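Long-range contact in type III effector NopAA (Sinorhizobium fredii USDA 257, PDB 6SDU), which hydrolyses xyloglucan as a secreted effector of the glycosyl hydrolase 12 family and probably also has cellulase activity: residues 106-111 and 119-124. Sequence-based numbering, arbitrary orientation.
Sequences VAYDIW and IMLWTN
D109 and M120 run side by side across a non-hydrogen-bonded pair of the antiparallel hairpin formed by strands 103-112 and 117-125, in the inner sheet of the GH12 beta-sandwich. The carboxylate oxygen OD1 of D109 sits 3.5 Å from CG of M120 and also lies close to OE2 of E118, a pair of like charges. The methionine chain bends at its last torsion (chi3 76°), which carries CE back over the partner strand to 3.9 Å from CB of A107. The same methyl group of A107 meets the indole of W122 at CD1 (3.6 Å), while SD of M120 approaches that ring in its plane, at the edge. M120 and W122 both touch the bound beta-D-glucopyranose, so this face of the hairpin is part of the sugar-binding cleft; M120 also packs on E217, another residue of the pocket.

The opposite face belongs to the core. Y108 and L121 cross there, CB to CB at 3.8 Å, and CD1 of L121 reaches CD1 of I110 at 4.0 Å. I191, I194, L195 and I198 of helix 191-200 cover I110, L121 and I119, whereas the ring of Y108 lies against Y214 and W232 and its hydroxyl is hydrogen-bonded to S92.

Backbone pairs of Y108 with L121 and I110 with I119 hold the ladder in register until a beta bulge at T123 shifts it by one residue. There V106 is gripped twice, its O by N of T123 and its N by O of N124. On the cleft side, W111, two residues further along the strand from D109, donates a bent bond (134° at the hydrogen) from NE1 to OD2 of D109 over 2.9 Å, meeting it from above the carboxylate plane.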
loop_
_atom_site.group_PDB
_atom_site.type_symbol
_atom_site.label_atom_id
_atom_site.label_comp_id
_atom_site.label_asym_id
_atom_site.label_seq_id
_atom_site.Cartn_x
_atom_site.Cartn_y
_atom_site.Cartn_z
ATOM N N VAL A 106 4.176 4.392 2.197
ATOM C CA VAL A 106 2.961 3.959 2.865
ATOM C C VAL A 106 1.916 3.823 1.761
ATOM O O VAL A 106 1.668 4.786 1.029
ATOM C CB VAL A 106 2.526 4.980 3.935
ATOM C CG1 VAL A 106 1.247 4.541 4.610
ATOM C CG2 VAL A 106 3.631 5.137 4.980
ATOM N N ALA A 107 1.322 2.637 1.605
ATOM C CA ALA A 107 0.444 2.458 0.449
ATOM C C ALA A 107 -0.734 1.535 0.732
ATOM O O ALA A 107 -0.622 0.582 1.510
ATOM C CB ALA A 107 1.221 1.877 -0.743
ATOM N N TYR A 108 -1.851 1.806 0.027
ATOM C CA TYR A 108 -2.939 0.852 -0.128
ATOM C C TYR A 108 -2.483 -0.201 -1.126
ATOM O O TYR A 108 -1.789 0.116 -2.100
ATOM C CB TYR A 108 -4.205 1.528 -0.681
ATOM C CG TYR A 108 -5.036 2.178 0.377
ATOM C CD1 TYR A 108 -5.927 1.434 1.138
ATOM C CD2 TYR A 108 -4.891 3.528 0.656
ATOM C CE1 TYR A 108 -6.680 2.028 2.136
ATOM C CE2 TYR A 108 -5.644 4.136 1.649
ATOM C CZ TYR A 108 -6.524 3.374 2.396
ATOM O OH TYR A 108 -7.272 3.954 3.393
ATOM N N ASP A 109 -2.831 -1.453 -0.866
ATOM C CA ASP A 109 -2.521 -2.569 -1.761
ATOM C C ASP A 109 -3.840 -3.293 -2.022
ATOM O O ASP A 109 -4.352 -3.999 -1.152
ATOM C CB ASP A 109 -1.465 -3.493 -1.140
ATOM C CG ASP A 109 -0.576 -4.186 -2.183
ATOM O OD1 ASP A 109 -0.321 -3.623 -3.274
ATOM O OD2 ASP A 109 -0.146 -5.322 -1.908
ATOM N N ILE A 110 -4.423 -3.086 -3.196
ATOM C CA ILE A 110 -5.728 -3.637 -3.526
ATOM C C ILE A 110 -5.548 -4.733 -4.573
ATOM O O ILE A 110 -4.936 -4.505 -5.622
ATOM C CB ILE A 110 -6.685 -2.532 -4.003
ATOM C CG1 ILE A 110 -6.842 -1.485 -2.913
ATOM C CG2 ILE A 110 -8.090 -3.111 -4.413
ATOM C CD1 ILE A 110 -7.135 -0.116 -3.442
ATOM N N TRP A 111 -6.087 -5.920 -4.292
ATOM C CA TRP A 111 -5.938 -7.073 -5.168
ATOM C C TRP A 111 -7.286 -7.550 -5.693
ATOM O O TRP A 111 -8.318 -7.385 -5.046
ATOM C CB TRP A 111 -5.292 -8.234 -4.438
ATOM C CG TRP A 111 -3.897 -7.988 -3.983
ATOM C CD1 TRP A 111 -3.483 -7.403 -2.804
ATOM C CD2 TRP A 111 -2.719 -8.315 -4.711
ATOM N NE1 TRP A 111 -2.095 -7.349 -2.770
ATOM C CE2 TRP A 111 -1.611 -7.916 -3.924
ATOM C CE3 TRP A 111 -2.490 -8.903 -5.960
ATOM C CZ2 TRP A 111 -0.295 -8.109 -4.342
ATOM C CZ3 TRP A 111 -1.180 -9.093 -6.382
ATOM C CH2 TRP A 111 -0.097 -8.693 -5.575
ATOM N N ILE A 119 -3.537 -3.008 -7.476
ATOM C CA ILE A 119 -3.699 -1.552 -7.526
ATOM C C ILE A 119 -3.137 -0.960 -6.232
ATOM O O ILE A 119 -3.589 -1.313 -5.132
ATOM C CB ILE A 119 -5.161 -1.132 -7.734
ATOM C CG1 ILE A 119 -5.710 -1.722 -9.048
ATOM C CG2 ILE A 119 -5.286 0.424 -7.705
ATOM C CD1 ILE A 119 -6.393 -3.073 -8.892
ATOM N N MET A 120 -2.143 -0.078 -6.364
ATOM C CA MET A 120 -1.468 0.557 -5.234
ATOM C C MET A 120 -1.824 2.035 -5.182
ATOM O O MET A 120 -1.893 2.704 -6.219
ATOM C CB MET A 120 0.059 0.424 -5.329
ATOM C CG MET A 120 0.629 -1.000 -5.468
ATOM S SD MET A 120 2.365 -1.056 -4.940
ATOM C CE MET A 120 2.132 -0.998 -3.168
ATOM N N LEU A 121 -2.062 2.537 -3.981
ATOM C CA LEU A 121 -2.284 3.960 -3.755
ATOM C C LEU A 121 -1.281 4.401 -2.699
ATOM O O LEU A 121 -1.401 4.004 -1.539
ATOM C CB LEU A 121 -3.721 4.261 -3.310
ATOM C CG LEU A 121 -4.867 3.473 -3.977
ATOM C CD1 LEU A 121 -6.204 3.753 -3.264
ATOM C CD2 LEU A 121 -4.959 3.815 -5.454
ATOM N N TRP A 122 -0.270 5.169 -3.113
ATOM C CA TRP A 122 0.784 5.668 -2.214
ATOM C C TRP A 122 0.332 6.984 -1.569
ATOM O O TRP A 122 0.205 8.003 -2.253
ATOM C CB TRP A 122 2.088 5.883 -2.987
ATOM C CG TRP A 122 2.764 4.624 -3.553
ATOM C CD1 TRP A 122 2.169 3.426 -3.868
ATOM C CD2 TRP A 122 4.156 4.476 -3.882
ATOM N NE1 TRP A 122 3.108 2.538 -4.356
ATOM C CE2 TRP A 122 4.333 3.156 -4.372
ATOM C CE3 TRP A 122 5.275 5.325 -3.790
ATOM C CZ2 TRP A 122 5.583 2.665 -4.782
ATOM C CZ3 TRP A 122 6.530 4.834 -4.193
ATOM C CH2 TRP A 122 6.667 3.513 -4.676
ATOM N N THR A 123 0.114 6.978 -0.255
ATOM C CA THR A 123 -0.321 8.203 0.424
ATOM C C THR A 123 0.842 9.074 0.898
ATOM O O THR A 123 0.749 10.297 0.826
ATOM C CB THR A 123 -1.222 7.872 1.615
ATOM O OG1 THR A 123 -0.487 7.102 2.590
ATOM C CG2 THR A 123 -2.459 7.118 1.146
ATOM N N ASN A 124 1.907 8.482 1.446
ATOM C CA ASN A 124 3.084 9.229 1.894
ATOM C C ASN A 124 4.286 8.336 1.620
ATOM O O ASN A 124 4.203 7.113 1.775
ATOM C CB ASN A 124 3.011 9.622 3.384
ATOM C CG ASN A 124 3.979 10.766 3.756
ATOM O OD1 ASN A 124 4.752 11.268 2.926
ATOM N ND2 ASN A 124 3.945 11.163 5.018
#